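Local coordinates for protein CrmK (Actinoalloteichus sp. WH1-2216-6, PDB 5I1V) that acts as an FAD-dependent oxidase, with the cofactor covalently bound, and takes part in recycling shunt products during caerulomycin biosynthesis, at residues L147-L152 and T392-G397; T443-N448 and T468-D473. All blocks are in the same frame, centred on the assembly; numbering follows the deposited sequence. Where two conformers were deposited one is given.

Contact 1. Residues L147-L152 and T392-G397; sequences LTVDYL and TAVPRG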
# COMPACT_ATOMS: atom_id res chain seq x y z
N LEU A 147 -13.45 -14.62 -13.89
CA LEU A 147 -12.20 -13.91 -14.15
C LEU A 147 -12.47 -12.48 -14.51
O LEU A 147 -13.57 -12.14 -14.96
CB LEU A 147 -11.45 -14.58 -15.28
CG LEU A 147 -11.16 -16.05 -15.04
CD1 LEU A 147 -10.44 -16.65 -16.23
CD2 LEU A 147 -10.32 -16.28 -13.80
N THR A 148 -11.45 -11.65 -14.39
CA THR A 148 -11.56 -10.27 -14.83
C THR A 148 -12.04 -10.20 -16.28
O THR A 148 -12.87 -9.36 -16.63
CB THR A 148 -10.23 -9.53 -14.75
OG1 THR A 148 -9.23 -10.26 -15.49
CG2 THR A 148 -9.75 -9.46 -13.39
N VAL A 149 -11.52 -11.05 -17.12
CA VAL A 149 -11.87 -11.00 -18.53
C VAL A 149 -13.33 -11.40 -18.82
O VAL A 149 -13.87 -11.06 -19.87
CB VAL A 149 -10.90 -11.79 -19.41
CG1 VAL A 149 -9.48 -11.24 -19.27
CG2 VAL A 149 -10.98 -13.28 -19.14
N ASP A 150 -14.00 -12.03 -17.87
CA ASP A 150 -15.46 -12.22 -17.98
C ASP A 150 -16.31 -10.93 -17.90
O ASP A 150 -17.51 -10.99 -18.14
CB ASP A 150 -15.93 -13.27 -16.97
CG ASP A 150 -15.26 -14.63 -17.21
OD1 ASP A 150 -15.07 -14.92 -18.40
OD2 ASP A 150 -14.88 -15.40 -16.24
N TYR A 151 -15.68 -9.80 -17.61
CA TYR A 151 -16.31 -8.50 -17.55
C TYR A 151 -15.73 -7.53 -18.55
O TYR A 151 -15.96 -6.30 -18.40
CB TYR A 151 -16.12 -7.94 -16.13
CG TYR A 151 -16.76 -8.87 -15.16
CD1 TYR A 151 -16.03 -9.94 -14.60
CD2 TYR A 151 -18.10 -8.77 -14.87
CE1 TYR A 151 -16.65 -10.84 -13.75
CE2 TYR A 151 -18.73 -9.67 -14.04
CZ TYR A 151 -18.02 -10.70 -13.48
OH TYR A 151 -18.69 -11.59 -12.63
N LEU A 152 -14.90 -8.01 -19.48
CA LEU A 152 -14.25 -7.11 -20.42
C LEU A 152 -15.24 -6.72 -21.55
O LEU A 152 -15.54 -7.49 -22.46
CB LEU A 152 -12.99 -7.67 -21.02
CG LEU A 152 -12.15 -6.72 -21.92
CD1 LEU A 152 -11.66 -5.53 -21.13
CD2 LEU A 152 -10.95 -7.46 -22.46
N THR A 392 -13.47 -16.74 -24.62
CA THR A 392 -12.28 -15.97 -24.21
C THR A 392 -10.99 -16.74 -24.50
O THR A 392 -11.03 -17.93 -24.80
CB THR A 392 -12.34 -15.56 -22.69
OG1 THR A 392 -12.66 -16.71 -21.90
CG2 THR A 392 -13.43 -14.54 -22.49
N ALA A 393 -9.85 -16.06 -24.47
CA ALA A 393 -8.60 -16.65 -24.83
C ALA A 393 -7.96 -17.43 -23.66
O ALA A 393 -7.14 -18.32 -23.89
CB ALA A 393 -7.65 -15.59 -25.35
N VAL A 394 -8.35 -17.13 -22.44
CA VAL A 394 -7.74 -17.78 -21.27
C VAL A 394 -8.02 -19.28 -21.22
O VAL A 394 -9.18 -19.70 -21.37
CB VAL A 394 -8.27 -17.21 -19.92
CG1 VAL A 394 -7.48 -17.80 -18.76
CG2 VAL A 394 -8.15 -15.72 -19.86
N PRO A 395 -6.97 -20.11 -20.97
CA PRO A 395 -7.23 -21.52 -20.68
C PRO A 395 -8.16 -21.67 -19.50
O PRO A 395 -8.10 -20.92 -18.55
CB PRO A 395 -5.85 -22.05 -20.29
CG PRO A 395 -4.92 -21.23 -21.10
CD PRO A 395 -5.51 -19.86 -20.99
N ARG A 396 -9.06 -22.62 -19.58
CA ARG A 396 -9.88 -22.91 -18.44
C ARG A 396 -9.83 -24.40 -18.15
O ARG A 396 -9.39 -25.15 -18.99
CB ARG A 396 -11.28 -22.37 -18.69
CG ARG A 396 -11.29 -20.84 -18.46
CD ARG A 396 -12.62 -20.26 -18.74
NE ARG A 396 -12.56 -18.89 -19.20
CZ ARG A 396 -13.09 -17.83 -18.59
NH1 ARG A 396 -13.73 -17.94 -17.44
NH2 ARG A 396 -13.02 -16.65 -19.16
N GLY A 397 -10.29 -24.81 -17.00
CA GLY A 397 -10.27 -26.24 -16.70
C GLY A 397 -9.58 -26.55 -15.40
O GLY A 397 -9.85 -27.58 -14.79

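Contact 2. Residues T443-N448 and T468-D473; sequences TGAYIN and TIYYGD. With FAD (flavin-adenine dinucleotide), chain E.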
# COMPACT_ATOMS: atom_id res chain seq x y z
N THR A 443 -2.97 -28.72 -15.87
CA THR A 443 -3.62 -27.99 -16.95
C THR A 443 -2.67 -27.00 -17.64
O THR A 443 -3.03 -26.38 -18.65
CB THR A 443 -4.81 -27.20 -16.42
OG1 THR A 443 -4.36 -26.30 -15.40
CG2 THR A 443 -5.85 -28.13 -15.83
N GLY A 444 -1.46 -26.86 -17.12
CA GLY A 444 -0.49 -25.93 -17.64
C GLY A 444 -0.09 -24.86 -16.62
O GLY A 444 -0.00 -25.12 -15.43
N ALA A 445 0.18 -23.66 -17.11
CA ALA A 445 0.64 -22.56 -16.26
C ALA A 445 0.03 -21.25 -16.70
O ALA A 445 -0.52 -21.16 -17.78
CB ALA A 445 2.14 -22.47 -16.31
N TYR A 446 0.20 -20.23 -15.85
CA TYR A 446 -0.43 -18.93 -16.05
C TYR A 446 0.51 -17.91 -16.62
O TYR A 446 1.55 -17.63 -16.06
CB TYR A 446 -0.98 -18.50 -14.69
CG TYR A 446 -1.75 -17.20 -14.63
CD1 TYR A 446 -2.67 -16.83 -15.61
CD2 TYR A 446 -1.61 -16.36 -13.54
CE1 TYR A 446 -3.38 -15.64 -15.51
CE2 TYR A 446 -2.33 -15.19 -13.41
CZ TYR A 446 -3.19 -14.82 -14.41
OH TYR A 446 -3.88 -13.66 -14.27
N ILE A 447 0.10 -17.26 -17.71
CA ILE A 447 0.95 -16.36 -18.41
C ILE A 447 1.35 -15.16 -17.58
O ILE A 447 2.41 -14.61 -17.78
CB ILE A 447 0.32 -15.93 -19.78
CG1 ILE A 447 1.37 -15.24 -20.68
CG2 ILE A 447 -0.89 -15.01 -19.57
CD1 ILE A 447 2.59 -16.04 -21.06
N ASN A 448 0.53 -14.76 -16.62
CA ASN A 448 0.84 -13.63 -15.73
C ASN A 448 1.85 -13.98 -14.59
O ASN A 448 2.28 -13.10 -13.83
CB ASN A 448 -0.43 -13.09 -15.17
CG ASN A 448 -0.98 -11.96 -16.02
OD1 ASN A 448 -0.23 -11.38 -16.83
ND2 ASN A 448 -2.26 -11.64 -15.85
N THR A 468 2.29 -23.91 -25.49
CA THR A 468 1.26 -24.86 -25.13
C THR A 468 0.91 -24.89 -23.67
O THR A 468 -0.27 -24.98 -23.30
CB THR A 468 1.72 -26.25 -25.57
OG1 THR A 468 1.93 -26.16 -26.97
CG2 THR A 468 0.67 -27.28 -25.18
N ILE A 469 1.94 -24.81 -22.84
CA ILE A 469 1.78 -24.83 -21.42
C ILE A 469 0.97 -23.61 -20.93
O ILE A 469 0.18 -23.74 -20.01
CB ILE A 469 3.13 -24.88 -20.71
CG1 ILE A 469 3.77 -26.24 -20.99
CG2 ILE A 469 2.93 -24.72 -19.21
CD1 ILE A 469 5.25 -26.29 -20.77
N TYR A 470 1.18 -22.44 -21.55
CA TYR A 470 0.50 -21.20 -21.11
C TYR A 470 -0.84 -20.96 -21.79
O TYR A 470 -1.74 -20.35 -21.21
CB TYR A 470 1.40 -19.98 -21.35
CG TYR A 470 2.54 -19.87 -20.41
CD1 TYR A 470 2.30 -19.60 -19.07
CD2 TYR A 470 3.87 -20.00 -20.84
CE1 TYR A 470 3.34 -19.47 -18.19
CE2 TYR A 470 4.91 -19.90 -19.95
CZ TYR A 470 4.63 -19.61 -18.62
OH TYR A 470 5.60 -19.50 -17.67
N TYR A 471 -0.98 -21.44 -23.03
CA TYR A 471 -2.15 -21.08 -23.83
C TYR A 471 -3.07 -22.28 -24.23
O TYR A 471 -4.11 -22.11 -24.88
CB TYR A 471 -1.68 -20.31 -25.06
CG TYR A 471 -1.04 -18.97 -24.80
CD1 TYR A 471 -1.79 -17.93 -24.27
CD2 TYR A 471 0.27 -18.72 -25.11
CE1 TYR A 471 -1.23 -16.68 -24.05
CE2 TYR A 471 0.83 -17.49 -24.87
CZ TYR A 471 0.06 -16.46 -24.37
OH TYR A 471 0.56 -15.19 -24.13
N GLY A 472 -2.73 -23.48 -23.82
CA GLY A 472 -3.56 -24.62 -24.19
C GLY A 472 -3.55 -24.79 -25.69
O GLY A 472 -2.48 -24.82 -26.29
N ASP A 473 -4.74 -24.81 -26.27
CA ASP A 473 -4.96 -24.90 -27.70
C ASP A 473 -5.19 -23.57 -28.39
O ASP A 473 -5.47 -23.56 -29.57
CB ASP A 473 -6.25 -25.69 -27.95
CG ASP A 473 -6.19 -27.08 -27.38
OD1 ASP A 473 -5.11 -27.69 -27.49
OD2 ASP A 473 -7.22 -27.55 -26.82
PA FAD E . 4.13 -4.75 -16.09
O1A FAD E . 5.44 -5.29 -15.58
O2A FAD E . 4.05 -3.26 -16.23
O5B FAD E . 3.75 -5.45 -17.44
C5B FAD E . 3.53 -6.85 -17.56
C4B FAD E . 3.61 -7.25 -19.04
O4B FAD E . 2.46 -6.66 -19.68
C3B FAD E . 4.79 -6.76 -19.84
O3B FAD E . 4.99 -7.64 -20.93
C2B FAD E . 4.33 -5.43 -20.38
O2B FAD E . 5.08 -4.84 -21.44
C1B FAD E . 2.85 -5.72 -20.66
N9A FAD E . 2.00 -4.52 -20.47
C8A FAD E . 1.91 -3.69 -19.39
N7A FAD E . 1.08 -2.63 -19.68
C5A FAD E . 0.68 -2.82 -20.92
C6A FAD E . -0.22 -2.09 -21.77
N6A FAD E . -0.78 -1.01 -21.26
N1A FAD E . -0.41 -2.56 -23.01
C2A FAD E . 0.22 -3.66 -23.48
N3A FAD E . 1.03 -4.44 -22.72
C4A FAD E . 1.30 -3.99 -21.47
N1 FAD E . -2.17 -11.95 -11.12
C2 FAD E . -3.39 -12.45 -10.86
O2 FAD E . -4.11 -12.86 -11.78
N3 FAD E . -3.90 -12.54 -9.61
C4 FAD E . -3.24 -12.19 -8.51
O4 FAD E . -3.76 -12.26 -7.39
C4X FAD E . -1.91 -11.62 -8.69
N5 FAD E . -1.17 -11.23 -7.62
C5X FAD E . 0.01 -10.61 -7.83
C6 FAD E . 0.70 -10.06 -6.76
C7 FAD E . 1.93 -9.42 -6.90
C7M FAD E . 2.64 -8.83 -5.67
C8 FAD E . 2.49 -9.34 -8.27
C8M FAD E . 3.82 -8.70 -8.53
C9 FAD E . 1.81 -9.89 -9.37
C9A FAD E . 0.58 -10.53 -9.20
N10 FAD E . -0.12 -11.07 -10.27
C10 FAD E . -1.39 -11.58 -10.06
C1' FAD E . 0.49 -11.24 -11.59
C2' FAD E . 0.17 -10.08 -12.48
O2' FAD E . -1.14 -10.26 -13.00
C3' FAD E . 1.16 -9.90 -13.57
O3' FAD E . 2.48 -9.71 -12.98
C4' FAD E . 0.78 -8.73 -14.50
O4' FAD E . 1.33 -9.00 -15.79
C5' FAD E . 1.30 -7.41 -13.94
O5' FAD E . 0.83 -6.36 -14.79
P FAD E . 1.57 -4.96 -14.61
O1P FAD E . 1.61 -4.59 -13.17
O2P FAD E . 1.00 -3.98 -15.58
O3P FAD E . 3.07 -5.34 -15.06
O HOH W 1 -2.56 -24.21 -20.80
O HOH W 2 -2.08 -18.39 -19.26

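Contact 1. Residues L147-L152 and T392-G397
Arg-396 and Asp-150 meet tip to tip, in an end-on, two-nitrogen salt bridge whose two bonds differ in quality. Arg-396 NH1 reaches Asp-150 OD2 at 3.0 Å along an almost straight N-H...O line (176°) and within the guanidinium plane. Arg-396 NH2 sits closer to its partner, 2.8 Å from Asp-150 OD1, but its bond is bent (143°), in keeping with the 31° between the carboxylate and guanidinium planes. Both oxygens use their syn lone pairs. The arginine chain runs extended from CG to NE, which carries the guanidinium across the gap.

Each ionic group is also held from its own side. Asp-150 OD2 receives the backbone N of Leu-147 at 2.9 Å from above the carboxylate plane, so a local turn, a short 3-10 segment at 148-150, orients the acid. Arg-396 NH2 donates a second bond to Thr-392 OG1 (2.8 Å), and its NH1 also serves Val-384 O. The guanidinium, together with the Leu-147 N-H on OD2, would tend to keep the carboxylate ionised.

Apolar groups flank the pair. Leu-147 CD1 lies over one guanidinium face, toward its rim and 3.7 Å from Arg-396 CZ. Val-149 CG2, in the crowded position between its own N and C, crosses obliquely to meet Val-394 CG2 at 3.8 Å.

The contact thus clamps two loops in a buried setting: 147-152, between helix 142-145 and strand 152-160 of the FAD-binding region, and 392-397, between neighbouring strands 374-379 and 400-408 of the eight-stranded antiparallel sheet.

Contact 2. Residues T443-N448 and T468-D473
Tyr-446 and Asn-448 form the flavin-facing end of this berberine-bridge-enzyme-like C-terminal segment, in which the chain leaving edge strand 442-444 packs against the end of helix 466-471. Tyr-446 OH donates to FAD O2 at 2.6 Å, with O2 at the ring edge. Asn-448 OD1 accepts a bond from the ribityl hydroxyl O4', while its ND2 donates to Tyr-446 OH in its own amide plane (N-H...O 161°). The phenol oxygen is therefore gripped from two sides, and the Tyr-446/Asn-448 pair, joined by the ND2-OH bond, links O2 on the pyrimidine ring to the ribityl hydroxyl O4'. CG of Tyr-446 is anti to the backbone N (chi1 -177°), and Asn-448 CB lies over one face of the ring, toward the rim.

Behind this first shell, the backbone is anchored to the helix. Ala-445 N donates to Ile-469 O at 2.9 Å, from above the carbonyl plane. Gly-444 CA passes 3.3 Å from the same oxygen; a CB at this position would clash with it, so glycine permits the close approach. Ala-445 CB touches both Ile-469 CG2 and the Tyr-470 ring, with Tyr-470 CE1 3.7 Å from it.

Ile-447 crosses Tyr-470 at about a right angle and sets CD1 over the ring face, a CH-pi contact 4.1 Å from the centroid and 20° off the normal. Its CG1 meets the hydroxyl end of Tyr-471. Tyr-470 OH is hydrogen-bonded to the backbone N of Asp-451, and Tyr-471 OH to Gly-189 O, which secures the two phenols. A water completes the junction, accepting from Ile-447 N at 2.9 Å and donating to Tyr-470 O at 2.8 Å.

Overall arrangement
Contacts 1 and 2 lie in series along the chain, contact 1 closing before contact 2 opens, with their centres 13 Å apart. They touch directly: Pro-395 CG packs 3.3 Å from Tyr-470 O, and Gly-397 C meets Thr-443 CG2. Segments 392-397 and 443-448 belong to the same eight-stranded antiparallel sheet region, the first leading into strand 400-408, the second starting on edge strand 442-444; strand 339-347 lies between these two. Contact 1 joins that region to the FAD-binding region, whereas contact 2 supplies two residues that hydrogen-bond FAD. The side chain of FAD-binding Tyr-138 lies about 4 Å from those of both Leu-147 and Tyr-446, which probably places contact 1 just behind the pocket residues.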